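PDB 3MMH: methionine-R-sulfoxide reductase from Neisseria meningitidis, which reduces free methionine-R-sulfoxide to methionine, using catalytic cysteine chemistry in a pocket of its GAF fold. Local coordinates for the methionine sulfoxide site and the interface of chains A and B. Coordinates in Å, arbitrary orientation; residue numbers count along the deposited sequence, not the author numbering. Chains: chain A/B, Methionine-R-sulfoxide reductase.

Contact 1: the methionine sulfoxide site. Residues chain A 51, 55, 74, 78, 83-85, 106-107, 109, 116, 132, 134. With SME (methionine sulfoxide), chain C.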
ATOM      1  N   TRP A  51       4.715  10.001   4.426  1.00  8.92           N
ATOM      2  CA  TRP A  51       4.859   8.849   3.615  1.00  8.14           C
ATOM      3  C   TRP A  51       5.485   7.778   4.424  1.00  8.11           C
ATOM      4  O   TRP A  51       6.464   8.009   5.150  1.00  9.04           O
ATOM      5  CB  TRP A  51       5.736   9.192   2.379  1.00  9.48           C
ATOM      6  CG  TRP A  51       5.660   8.283   1.194  1.00  8.07           C
ATOM      7  CD1 TRP A  51       4.879   8.513   0.083  1.00  9.08           C
ATOM      8  CD2 TRP A  51       6.315   7.016   0.978  1.00  8.49           C
ATOM      9  NE1 TRP A  51       5.061   7.497  -0.788  1.00  9.20           N
ATOM     10  CE2 TRP A  51       5.932   6.563  -0.287  1.00  8.77           C
ATOM     11  CE3 TRP A  51       7.245   6.256   1.693  1.00  8.75           C
ATOM     12  CZ2 TRP A  51       6.389   5.386  -0.848  1.00  8.90           C
ATOM     13  CZ3 TRP A  51       7.698   5.082   1.183  1.00  8.95           C
ATOM     14  CH2 TRP A  51       7.270   4.635  -0.079  1.00  9.59           C
ATOM     15  N   TYR A  55      10.328  -0.459  -0.201  1.00  8.76           N
ATOM     16  CA  TYR A  55      10.861  -0.854  -1.500  1.00  9.62           C
ATOM     17  C   TYR A  55      11.545  -2.184  -1.343  1.00  9.25           C
ATOM     18  O   TYR A  55      12.142  -2.451  -0.282  1.00 10.93           O
ATOM     19  CB  TYR A  55      11.891   0.162  -2.036  1.00  9.76           C
ATOM     20  CG  TYR A  55      11.367   1.474  -2.492  1.00 10.56           C
ATOM     21  CD1 TYR A  55      11.277   1.754  -3.867  1.00 10.64           C
ATOM     22  CD2 TYR A  55      10.982   2.504  -1.599  1.00 10.29           C
ATOM     23  CE1 TYR A  55      10.779   2.932  -4.310  1.00 10.59           C
ATOM     24  CE2 TYR A  55      10.479   3.708  -2.044  1.00 11.56           C
ATOM     25  CZ  TYR A  55      10.350   3.932  -3.426  1.00 10.52           C
ATOM     26  OH  TYR A  55       9.826   5.115  -3.877  1.00 12.06           O
ATOM     27  N   ALA A  74       4.773   7.787  -5.571  1.00 11.91           N
ATOM     28  CA  ALA A  74       6.204   7.739  -5.417  1.00 12.17           C
ATOM     29  C   ALA A  74       6.893   7.181  -6.613  1.00 12.19           C
ATOM     30  O   ALA A  74       6.296   6.545  -7.492  1.00 12.48           O
ATOM     31  CB  ALA A  74       6.617   6.869  -4.154  1.00 15.27           C
ATOM     32  N   ILE A  78      14.496   2.803  -7.574  1.00 12.22           N
ATOM     33  CA  ILE A  78      15.659   3.519  -7.017  0.50 12.46           C
ATOM     34  C   ILE A  78      16.903   2.625  -7.271  1.00 12.81           C
ATOM     35  O   ILE A  78      16.995   1.532  -6.742  1.00 13.53           O
ATOM     36  CB  ILE A  78      15.471   3.841  -5.514  0.50 12.83           C
ATOM     37  CG1 ILE A  78      14.222   4.727  -5.302  0.50 13.23           C
ATOM     38  CG2 ILE A  78      16.703   4.592  -4.989  0.50 14.12           C
ATOM     39  CD1 ILE A  78      13.868   4.892  -3.879  0.50 11.22           C
ATOM     40  N   GLY A  83      20.105   7.872  -3.765  1.00 12.45           N
ATOM     41  CA  GLY A  83      19.111   8.290  -2.807  1.00 13.54           C
ATOM     42  C   GLY A  83      19.422   7.816  -1.400  1.00 12.45           C
ATOM     43  O   GLY A  83      20.299   7.020  -1.196  1.00 13.11           O
ATOM     44  N   VAL A  84      18.627   8.300  -0.434  1.00 12.85           N
ATOM     45  CA  VAL A  84      18.747   7.758   0.925  1.00 12.38           C
ATOM     46  C   VAL A  84      18.511   6.215   0.879  1.00 12.25           C
ATOM     47  O   VAL A  84      19.141   5.488   1.611  1.00 13.31           O
ATOM     48  CB  VAL A  84      17.794   8.486   1.870  1.00 11.86           C
ATOM     49  CG1 VAL A  84      17.996   8.067   3.298  1.00 15.92           C
ATOM     50  CG2 VAL A  84      17.937  10.017   1.752  1.00 15.42           C
ATOM     51  N   CYS A  85      17.510   5.794   0.107  1.00 11.30           N
ATOM     52  CA  CYS A  85      17.172   4.385   0.060  1.00 11.25           C
ATOM     53  C   CYS A  85      18.322   3.512  -0.500  1.00 11.69           C
ATOM     54  O   CYS A  85      18.663   2.516   0.087  1.00 12.16           O
ATOM     55  CB  CYS A  85      15.923   4.153  -0.713  1.00 11.95           C
ATOM     56  SG  CYS A  85      14.378   4.704   0.080  1.00 12.07           S
ATOM     57  N   HIS A 106      19.803  12.929  -2.063  1.00 18.19           N
ATOM     58  CA  HIS A 106      18.409  12.655  -1.752  1.00 16.90           C
ATOM     59  C   HIS A 106      17.596  12.637  -3.049  1.00 18.34           C
ATOM     60  O   HIS A 106      17.780  13.503  -3.935  1.00 19.74           O
ATOM     61  CB  HIS A 106      17.900  13.724  -0.762  1.00 18.75           C
ATOM     62  CG  HIS A 106      16.446  13.628  -0.490  1.00 19.07           C
ATOM     63  ND1 HIS A 106      15.543  14.477  -1.076  1.00 20.48           N
ATOM     64  CD2 HIS A 106      15.720  12.769   0.264  1.00 17.22           C
ATOM     65  CE1 HIS A 106      14.323  14.180  -0.673  1.00 18.43           C
ATOM     66  NE2 HIS A 106      14.400  13.114   0.115  1.00 17.60           N
ATOM     67  N   ILE A 107      16.709  11.649  -3.134  1.00 16.88           N
ATOM     68  CA  ILE A 107      15.797  11.573  -4.259  1.00 16.28           C
ATOM     69  C   ILE A 107      14.439  12.135  -3.764  1.00 16.93           C
ATOM     70  O   ILE A 107      13.770  11.520  -2.910  1.00 16.23           O
ATOM     71  CB  ILE A 107      15.719  10.165  -4.826  1.00 16.24           C
ATOM     72  CG1 ILE A 107      17.034   9.657  -5.336  1.00 17.08           C
ATOM     73  CG2 ILE A 107      14.588  10.080  -5.862  1.00 18.40           C
ATOM     74  CD1 ILE A 107      16.990   8.201  -5.702  1.00 19.49           C
ATOM     75  N   CYS A 109      10.985  12.263  -4.507  1.00 18.57           N
ATOM     76  CA  CYS A 109       9.793  11.752  -5.251  1.00 19.19           C
ATOM     77  C   CYS A 109       8.633  12.683  -4.976  1.00 19.75           C
ATOM     78  O   CYS A 109       7.743  12.787  -5.802  1.00 22.35           O
ATOM     79  CB  CYS A 109       9.424  10.269  -4.943  1.00 20.02           C
ATOM     80  SG  CYS A 109      10.789   9.158  -5.135  1.00 20.08           S
ATOM     81  N   GLU A 116      13.610  12.279   6.640  1.00 10.83           N
ATOM     82  CA  GLU A 116      13.430  10.899   6.223  1.00 10.54           C
ATOM     83  C   GLU A 116      14.223   9.951   7.110  1.00 10.59           C
ATOM     84  O   GLU A 116      15.278  10.321   7.680  1.00 12.19           O
ATOM     85  CB  GLU A 116      13.927  10.785   4.776  1.00 11.27           C
ATOM     86  CG  GLU A 116      13.822   9.455   4.088  1.00 11.60           C
ATOM     87  CD  GLU A 116      14.076   9.458   2.637  1.00 11.55           C
ATOM     88  OE1 GLU A 116      14.548  10.421   2.066  1.00 14.87           O
ATOM     89  OE2 GLU A 116      13.871   8.395   1.957  1.00 13.80           O
ATOM     90  N   ASP A 132      11.017   2.856   4.344  1.00  8.90           N
ATOM     91  CA  ASP A 132      11.278   4.276   4.194  1.00  8.87           C
ATOM     92  C   ASP A 132      10.108   5.061   4.790  1.00  9.05           C
ATOM     93  O   ASP A 132       8.945   4.753   4.530  1.00  9.65           O
ATOM     94  CB  ASP A 132      11.379   4.633   2.688  1.00 10.52           C
ATOM     95  CG  ASP A 132      11.632   6.069   2.463  1.00 12.07           C
ATOM     96  OD1 ASP A 132      12.516   6.603   3.059  1.00 13.30           O
ATOM     97  OD2 ASP A 132      11.030   6.657   1.571  1.00 20.31           O
ATOM     98  N   ASP A 134       8.916   9.292   5.547  0.50  8.69           N
ATOM     99  CA  ASP A 134       9.199  10.666   5.184  0.50  8.78           C
ATOM    100  C   ASP A 134       8.220  11.596   5.907  0.50  7.40           C
ATOM    101  O   ASP A 134       7.097  11.218   6.198  0.50  6.44           O
ATOM    102  CB  ASP A 134       9.169  10.859   3.629  0.50  9.90           C
ATOM    103  CG  ASP A 134      10.074   9.909   2.904  0.50 11.37           C
ATOM    104  OD1 ASP A 134      11.215  10.306   2.634  0.50 10.44           O
ATOM    105  OD2 ASP A 134       9.601   8.763   2.634  0.50 11.36           O
TER
HETATM  106  N   SME C 168      13.632   9.933  -0.619  1.00 13.70           N
HETATM  107  CA  SME C 168      13.977   8.565  -1.071  1.00 13.31           C
HETATM  108  CB  SME C 168      13.122   8.092  -2.265  1.00 14.55           C
HETATM  109  CG  SME C 168      11.768   7.458  -1.903  1.00 14.03           C
HETATM  110  S   SME C 168      10.539   8.644  -1.535  1.00 20.21           S
HETATM  111  OE  SME C 168      10.847   9.796  -0.709  1.00 26.51           O
HETATM  112  CE  SME C 168       9.222   7.591  -1.092  1.00 14.89           C
HETATM  113  C   SME C 168      15.450   8.463  -1.352  1.00 13.49           C
HETATM  114  O   SME C 168      15.901   7.347  -1.646  1.00 13.58           O
HETATM  115  OXT SME C 168      16.188   9.516  -1.243  1.00 14.17           O
HETATM  116  O   HOH W   1      12.019  12.312   0.933  1.00 25.82           O
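Methionine sulfoxide lies almost wholly buried in the GAF-domain pocket of this reductase, and the site illustrates how a free amino acid is told from a residue in a chain: both of its termini are bound. At the amino-terminal start of helix 83-91, A:Val84 N donates to the carboxylate oxygen OXT, which also accepts from A:Ile107 N. The other carboxylate oxygen, SME O, accepts from A:Cys85 N at 2.8 Å in a nearly straight bond (168° at H). The helix end probably steadies this negative charge.

The amino end (N) is held by A:Glu116. From CB its chain runs extended, with CG anti to the backbone N (chi1 -179°), so that CD arrives beside the substrate N. Its tip oxygen OE1 accepts from that nitrogen at 2.9 Å, which meets it from above the carboxylate plane; OE2 makes only a weaker bond. On the same nitrogen, A:Ile107 O accepts at 2.8 Å within its carbonyl plane.

At the sulfoxide end the methyl CE sits over the face of A:Trp51, 3.4 Å from the centroid of the six-membered ring, a CH-pi contact that probably helps to orient the S-CE bond. A:Tyr55 OH and A:Ile78 CD1 pack against the aliphatic chain at CG and CB. A:Cys109, the catalytic cysteine, turns its SG anti to the carbonyl carbon (chi1 -52°) and toward the substrate sulfur S, 3.6 Å away. It is paired with A:Cys75 in a disulfide, so the substrate is seen bound to the oxidised form of the enzyme.

The sulfoxide oxygen OE lies near the A:Asp134 carboxylate, which, if protonated, could help to polarise the S-O bond; protonation is not seen. A water lies in the plane of the A:His106 ring at its edge, 2.6 Å from NE2; it also meets A:Asp134 OD1 at 2.8 Å and reaches the sulfoxide oxygen OE at 3.2 Å.

Contact 2: the interface of chains A and B. Residues chain A 29-31, 34; chain B 65-66, 76-77.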
ATOM      1  N   GLU A  29      -0.484 -13.937   9.140  1.00 14.24           N
ATOM      2  CA  GLU A  29      -0.528 -14.006   7.655  1.00 13.58           C
ATOM      3  C   GLU A  29       0.856 -14.362   7.170  1.00 13.41           C
ATOM      4  O   GLU A  29       1.849 -13.974   7.793  1.00 12.92           O
ATOM      5  CB  GLU A  29      -0.998 -12.674   7.118  1.00 12.95           C
ATOM      6  CG  GLU A  29      -1.010 -12.514   5.607  1.00 12.11           C
ATOM      7  CD  GLU A  29      -1.818 -13.596   4.900  1.00 13.95           C
ATOM      8  OE1 GLU A  29      -3.047 -13.706   5.145  1.00 14.47           O
ATOM      9  OE2 GLU A  29      -1.207 -14.390   4.140  1.00 14.54           O
ATOM     10  N   THR A  30       0.919 -15.156   6.122  1.00 13.16           N
ATOM     11  CA  THR A  30       2.206 -15.511   5.534  1.00 13.36           C
ATOM     12  C   THR A  30       2.561 -14.695   4.291  1.00 12.05           C
ATOM     13  O   THR A  30       3.727 -14.639   3.912  1.00 12.78           O
ATOM     14  CB  THR A  30       2.246 -17.029   5.170  1.00 15.21           C
ATOM     15  OG1 THR A  30       1.160 -17.308   4.317  1.00 19.32           O
ATOM     16  CG2 THR A  30       2.157 -17.833   6.441  1.00 18.63           C
ATOM     17  N   ASP A  31       1.560 -14.144   3.592  1.00 11.70           N
ATOM     18  CA  ASP A  31       1.842 -13.395   2.367  1.00 10.84           C
ATOM     19  C   ASP A  31       2.641 -12.122   2.719  1.00 10.68           C
ATOM     20  O   ASP A  31       2.197 -11.278   3.494  1.00 10.45           O
ATOM     21  CB  ASP A  31       0.549 -13.063   1.659  1.00 10.08           C
ATOM     22  CG  ASP A  31       0.787 -12.419   0.294  1.00 11.97           C
ATOM     23  OD1 ASP A  31       0.937 -13.162  -0.695  1.00 17.33           O
ATOM     24  OD2 ASP A  31       0.911 -11.181   0.221  1.00 12.45           O
ATOM     25  N   ALA A  34       0.997  -8.665   1.716  1.00  9.16           N
ATOM     26  CA  ALA A  34      -0.085  -8.346   2.624  1.00  9.70           C
ATOM     27  C   ALA A  34       0.456  -7.801   3.942  1.00  8.69           C
ATOM     28  O   ALA A  34      -0.042  -6.828   4.511  1.00  9.13           O
ATOM     29  CB  ALA A  34      -1.006  -9.554   2.875  1.00 10.66           C
TER
ATOM     30  N   VAL B  65      -6.514 -12.134  -1.378  1.00 11.57           N
ATOM     31  CA  VAL B  65      -5.417 -11.829  -0.469  1.00 10.71           C
ATOM     32  C   VAL B  65      -5.055 -10.364  -0.580  1.00 10.52           C
ATOM     33  O   VAL B  65      -4.881  -9.838  -1.698  1.00 10.86           O
ATOM     34  CB  VAL B  65      -4.187 -12.706  -0.792  1.00 12.80           C
ATOM     35  CG1 VAL B  65      -3.028 -12.411   0.197  1.00 14.01           C
ATOM     36  CG2 VAL B  65      -4.571 -14.198  -0.705  1.00 16.46           C
ATOM     37  N   LEU B  66      -4.914  -9.664   0.511  1.00 10.30           N
ATOM     38  CA  LEU B  66      -4.628  -8.254   0.569  1.00 10.21           C
ATOM     39  C   LEU B  66      -3.301  -7.936  -0.147  1.00 10.00           C
ATOM     40  O   LEU B  66      -2.275  -8.529   0.038  1.00 11.23           O
ATOM     41  CB  LEU B  66      -4.564  -7.846   2.051  1.00 10.76           C
ATOM     42  CG  LEU B  66      -4.449  -6.382   2.372  1.00  9.92           C
ATOM     43  CD1 LEU B  66      -5.581  -5.549   1.838  1.00 10.89           C
ATOM     44  CD2 LEU B  66      -4.205  -6.252   3.857  1.00 12.51           C
ATOM     45  N   THR B  76      -6.672  -9.749   5.853  1.00 12.10           N
ATOM     46  CA  THR B  76      -5.754 -10.230   4.833  1.00 11.76           C
ATOM     47  C   THR B  76      -6.330 -11.195   3.849  1.00 11.44           C
ATOM     48  O   THR B  76      -5.774 -11.290   2.775  1.00 13.21           O
ATOM     49  CB  THR B  76      -4.422 -10.717   5.412  1.00 11.48           C
ATOM     50  OG1 THR B  76      -4.696 -11.904   6.156  1.00 12.46           O
ATOM     51  CG2 THR B  76      -3.718  -9.701   6.260  1.00 12.66           C
ATOM     52  N   ARG B  77      -7.415 -11.875   4.207  1.00 12.55           N
ATOM     53  CA  ARG B  77      -7.964 -12.955   3.395  1.00 14.21           C
ATOM     54  C   ARG B  77      -9.490 -12.921   3.387  1.00 15.78           C
ATOM     55  O   ARG B  77     -10.129 -12.878   4.437  1.00 18.03           O
ATOM     56  CB  ARG B  77      -7.471 -14.311   3.904  1.00 17.69           C
ATOM     57  CG  ARG B  77      -6.139 -14.749   3.318  1.00 20.48           C
ATOM     58  CD  ARG B  77      -5.584 -15.959   4.051  1.00 24.75           C
ATOM     59  NE  ARG B  77      -4.139 -16.083   3.884  1.00 22.98           N
ATOM     60  CZ  ARG B  77      -3.554 -16.696   2.859  1.00 19.60           C
ATOM     61  NH1 ARG B  77      -4.292 -17.242   1.903  1.00 19.87           N
ATOM     62  NH2 ARG B  77      -2.232 -16.761   2.790  1.00 21.09           N
TER
HETATM   63  O   HOH W   2      -0.547  -9.732  -1.642  1.00 16.32           O
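Small aliphatic groups form the middle of this patch between the two chains. A:Ala34, in helix 32-47, directs its methyl CB at the strand 63-67 of chain B, meeting B:Leu66 CB at 4.0 Å and lying over the backbone oxygen of the same residue. Next to it, B:Val65 crosses A:Asp31 obliquely. The methyl B:Val65 CG1 lies 3.8 Å from A:Asp31 CG, the carboxylate carbon. That aspartate is itself fixed at the helix start, where A:Ala34 N donates to OD2, and a water joins OD2 to B:Leu66 O.

Further out, A:Glu29 carries the polar rim. Its chain leaves with CG anti to the backbone N and then bends (chi2 55°), sliding past B:Thr76 in the opposite direction. B:Thr76 OG1 donates to OE1 at 2.6 Å through the anti lone pair. B:Arg77 approaches side-on: NE bonds the syn side of OE1 at 2.9 Å as a salt bridge, and NH2 bonds the syn side of OE2 at 2.9 Å. The carboxylate and guanidinium planes lie 24° apart, so the pairing is tilted. OE2 also receives A:Asp31 N at 2.8 Å on its anti side, a bond within chain A that helps to fix the rotation of the carboxylate that B:Arg77 and B:Thr76 meet.

Repeated by two-fold symmetry, the patch links a helix-start loop to neighbouring strands and may help hold a homodimer together.

About 25 Å separates the centres of contact 1 and contact 2, and no residue belongs to both. They are nevertheless neighbours along the sequence: contact 2 uses B:Thr76 and B:Arg77, whereas contact 1 takes A:Ala74 and A:Ile78, so the short strand 77-79 and the loop before it serve both roles in every copy. A:Cys75, the disulfide partner of A:Cys109, lies within this stretch. The dimer-facing surface of one chain may therefore steady the segment that borders its own substrate pocket, although the structure alone does not show communication between the two sites.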